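Local coordinates for protein formyltransferase (Francisella tularensis subsp. tularensis, PDB 4NV1) that is a formyltransferase-family protein that binds dTDP-4-amino-4,6-dideoxyglucose in a pocket, at residues 87-92 against 172-177. Sequence-based numbering, arbitrary orientation.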
ATOM      1  N   SER A  87      32.545 -33.908  -3.264  1.00 31.58           N
ATOM      2  CA  SER A  87      33.950 -33.976  -3.682  1.00 36.13           C
ATOM      3  C   SER A  87      34.759 -32.665  -3.599  1.00 37.38           C
ATOM      4  O   SER A  87      35.983 -32.680  -3.592  1.00 37.22           O
ATOM      5  CB  SER A  87      33.996 -34.488  -5.138  1.00 42.84           C
ATOM      6  OG  SER A  87      32.964 -35.449  -5.350  1.00 47.87           O
ATOM      7  N   VAL A  88      34.087 -31.524  -3.555  1.00 29.43           N
ATOM      8  CA  VAL A  88      34.726 -30.233  -3.458  1.00 28.90           C
ATOM      9  C   VAL A  88      33.999 -29.591  -2.290  1.00 28.67           C
ATOM     10  O   VAL A  88      32.777 -29.721  -2.157  1.00 28.43           O
ATOM     11  CB  VAL A  88      34.385 -29.399  -4.731  1.00 34.69           C
ATOM     12  CG1 VAL A  88      35.011 -28.036  -4.659  1.00 32.90           C
ATOM     13  CG2 VAL A  88      34.824 -30.117  -6.001  1.00 33.39           C
ATOM     14  N   LEU A  89      34.707 -28.831  -1.481  1.00 24.26           N
ATOM     15  CA  LEU A  89      34.041 -27.984  -0.515  1.00 26.84           C
ATOM     16  C   LEU A  89      33.185 -26.890  -1.152  1.00 25.07           C
ATOM     17  O   LEU A  89      33.684 -25.974  -1.809  1.00 24.32           O
ATOM     18  CB  LEU A  89      35.128 -27.363   0.367  1.00 28.57           C
ATOM     19  CG  LEU A  89      34.749 -26.395   1.464  1.00 30.61           C
ATOM     20  CD1 LEU A  89      33.706 -27.065   2.332  1.00 28.22           C
ATOM     21  CD2 LEU A  89      36.008 -26.047   2.254  1.00 34.76           C
ATOM     22  N   CYS A  90      31.894 -26.962  -0.895  1.00 25.19           N
ATOM     23  CA  CYS A  90      30.889 -26.047  -1.453  1.00 24.79           C
ATOM     24  C   CYS A  90      30.180 -25.416  -0.236  1.00 20.80           C
ATOM     25  O   CYS A  90      29.789 -26.078   0.723  1.00 23.11           O
ATOM     26  CB  CYS A  90      29.888 -26.841  -2.292  1.00 23.45           C
ATOM     27  SG  CYS A  90      30.736 -27.601  -3.694  1.00 28.17           S
ATOM     28  N   ILE A  91      30.117 -24.106  -0.265  1.00 22.82           N
ATOM     29  CA  ILE A  91      29.548 -23.337   0.821  1.00 24.49           C
ATOM     30  C   ILE A  91      28.445 -22.440   0.268  1.00 22.93           C
ATOM     31  O   ILE A  91      28.567 -21.829  -0.790  1.00 23.28           O
ATOM     32  CB  ILE A  91      30.668 -22.601   1.534  1.00 20.49           C
ATOM     33  CG1 ILE A  91      31.573 -23.680   2.224  1.00 18.91           C
ATOM     34  CG2 ILE A  91      30.143 -21.464   2.385  1.00 19.67           C
ATOM     35  CD1 ILE A  91      32.859 -23.087   2.735  1.00 19.76           C
ATOM     36  N   ASN A  92      27.327 -22.515   0.961  1.00 22.04           N
ATOM     37  CA  ASN A  92      26.155 -21.731   0.628  1.00 23.71           C
ATOM     38  C   ASN A  92      26.016 -20.524   1.533  1.00 26.35           C
ATOM     39  O   ASN A  92      26.180 -20.609   2.745  1.00 23.79           O
ATOM     40  CB  ASN A  92      24.949 -22.626   0.806  1.00 24.65           C
ATOM     41  CG  ASN A  92      23.662 -22.032   0.233  1.00 27.70           C
ATOM     42  OD1 ASN A  92      22.623 -22.506   0.575  1.00 34.20           O
ATOM     43  ND2 ASN A  92      23.733 -21.093  -0.691  1.00 33.73           N
ATOM     44  N   ASN A 172      41.265 -22.498   4.828  1.00 28.71           N
ATOM     45  CA  ASN A 172      40.798 -23.801   5.185  1.00 27.80           C
ATOM     46  C   ASN A 172      40.862 -24.191   6.697  1.00 30.32           C
ATOM     47  O   ASN A 172      41.054 -25.366   7.012  1.00 26.42           O
ATOM     48  CB  ASN A 172      41.555 -24.836   4.395  1.00 30.23           C
ATOM     49  CG  ASN A 172      40.772 -26.115   4.314  1.00 35.30           C
ATOM     50  OD1 ASN A 172      39.554 -26.100   4.282  1.00 32.55           O
ATOM     51  ND2 ASN A 172      41.458 -27.232   4.338  1.00 39.83           N
ATOM     52  N   LYS A 173      40.698 -23.202   7.563  1.00 27.33           N
ATOM     53  CA  LYS A 173      40.450 -23.365   9.003  1.00 28.22           C
ATOM     54  C   LYS A 173      39.283 -22.452   9.478  1.00 24.83           C
ATOM     55  O   LYS A 173      39.430 -21.267   9.728  1.00 25.47           O
ATOM     56  CB  LYS A 173      41.747 -23.045   9.717  1.00 34.37           C
ATOM     57  CG  LYS A 173      41.743 -22.583  11.159  1.00 41.43           C
ATOM     58  CD  LYS A 173      43.199 -22.485  11.649  1.00 50.76           C
ATOM     59  CE  LYS A 173      43.420 -23.065  13.038  1.00 49.95           C
ATOM     60  NZ  LYS A 173      43.242 -24.551  12.994  1.00 53.65           N
ATOM     61  N   PHE A 174      38.092 -23.029   9.575  1.00 28.71           N
ATOM     62  CA  PHE A 174      36.846 -22.249   9.766  1.00 25.39           C
ATOM     63  C   PHE A 174      35.856 -23.033  10.615  1.00 20.42           C
ATOM     64  O   PHE A 174      35.940 -24.224  10.719  1.00 20.75           O
ATOM     65  CB  PHE A 174      36.231 -21.905   8.405  1.00 23.43           C
ATOM     66  CG  PHE A 174      35.874 -23.080   7.553  1.00 23.31           C
ATOM     67  CD1 PHE A 174      36.742 -23.553   6.611  1.00 23.86           C
ATOM     68  CD2 PHE A 174      34.623 -23.613   7.593  1.00 23.58           C
ATOM     69  CE1 PHE A 174      36.449 -24.655   5.847  1.00 24.70           C
ATOM     70  CE2 PHE A 174      34.289 -24.688   6.800  1.00 23.79           C
ATOM     71  CZ  PHE A 174      35.202 -25.206   5.909  1.00 22.14           C
ATOM     72  N   THR A 175      34.897 -22.344  11.189  1.00 20.96           N
ATOM     73  CA  THR A 175      33.972 -22.921  12.094  1.00 22.75           C
ATOM     74  C   THR A 175      33.108 -23.877  11.341  1.00 22.34           C
ATOM     75  O   THR A 175      32.692 -23.587  10.225  1.00 23.04           O
ATOM     76  CB  THR A 175      33.196 -21.732  12.674  1.00 25.86           C
ATOM     77  OG1 THR A 175      34.140 -20.990  13.452  1.00 23.99           O
ATOM     78  CG2 THR A 175      31.946 -22.133  13.442  1.00 21.16           C
ATOM     79  N   ARG A 176      32.797 -24.992  11.994  1.00 22.29           N
ATOM     80  CA  ARG A 176      31.798 -25.928  11.549  1.00 20.06           C
ATOM     81  C   ARG A 176      30.969 -26.419  12.735  1.00 25.12           C
ATOM     82  O   ARG A 176      31.444 -27.201  13.563  1.00 20.47           O
ATOM     83  CB  ARG A 176      32.504 -27.093  10.885  1.00 22.36           C
ATOM     84  CG  ARG A 176      33.225 -26.643   9.620  1.00 22.48           C
ATOM     85  CD  ARG A 176      33.803 -27.853   8.862  1.00 24.37           C
ATOM     86  NE  ARG A 176      32.776 -28.736   8.288  1.00 27.53           N
ATOM     87  CZ  ARG A 176      32.965 -29.395   7.158  1.00 29.53           C
ATOM     88  NH1 ARG A 176      34.133 -29.281   6.527  1.00 28.14           N
ATOM     89  NH2 ARG A 176      31.989 -30.127   6.659  1.00 29.10           N
ATOM     90  N   ILE A 177      29.725 -25.943  12.816  1.00 24.23           N
ATOM     91  CA  ILE A 177      28.797 -26.392  13.807  1.00 27.32           C
ATOM     92  C   ILE A 177      27.547 -27.080  13.231  1.00 30.50           C
ATOM     93  O   ILE A 177      26.838 -26.511  12.385  1.00 24.61           O
ATOM     94  CB  ILE A 177      28.439 -25.267  14.780  1.00 28.11           C
ATOM     95  CG1 ILE A 177      29.677 -24.845  15.571  1.00 31.16           C
ATOM     96  CG2 ILE A 177      27.439 -25.835  15.783  1.00 28.73           C
ATOM     97  CD1 ILE A 177      29.543 -23.437  16.105  1.00 34.25           C
TER
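Leu89 and Phe174 meet from opposite directions, the leucine reaching out from segment 87-92 and the phenylalanine in from a loop. One methyl branch does the touching: Leu89 CD2 lies 3.8 Å from Phe174 CZ and 3.9 Å from Phe174 CE1, set obliquely to the ring. With CG anti to the backbone N (chi1 179°), Leu89 carries its branched end out to the ring. Further along the strand, Ile91 CD1 approaches the same ring atom, Phe174 CZ, more loosely at 4.5 Å. Strand 89-94 belongs to the Rossmann-like mixed sheet of the formyltransferase fold, between parallel strand 70-74 and antiparallel strand 117-123; the loop follows helix 147-170, whose C-terminal end is closed by a Schellman motif at Asn172. The packed side is a small apolar cluster, where Ile169 of that helix and Ile134 of strand 133-139 touch both Ile91 and Phe174. Toward solvent the contact thins: exposed Asn172 brings OD1 only to 4.1 Å from Leu89 CD2, and no hydrogen bond joins the two segments. Arg176, also exposed, turns its guanidinium to a salt bridge with Asp132.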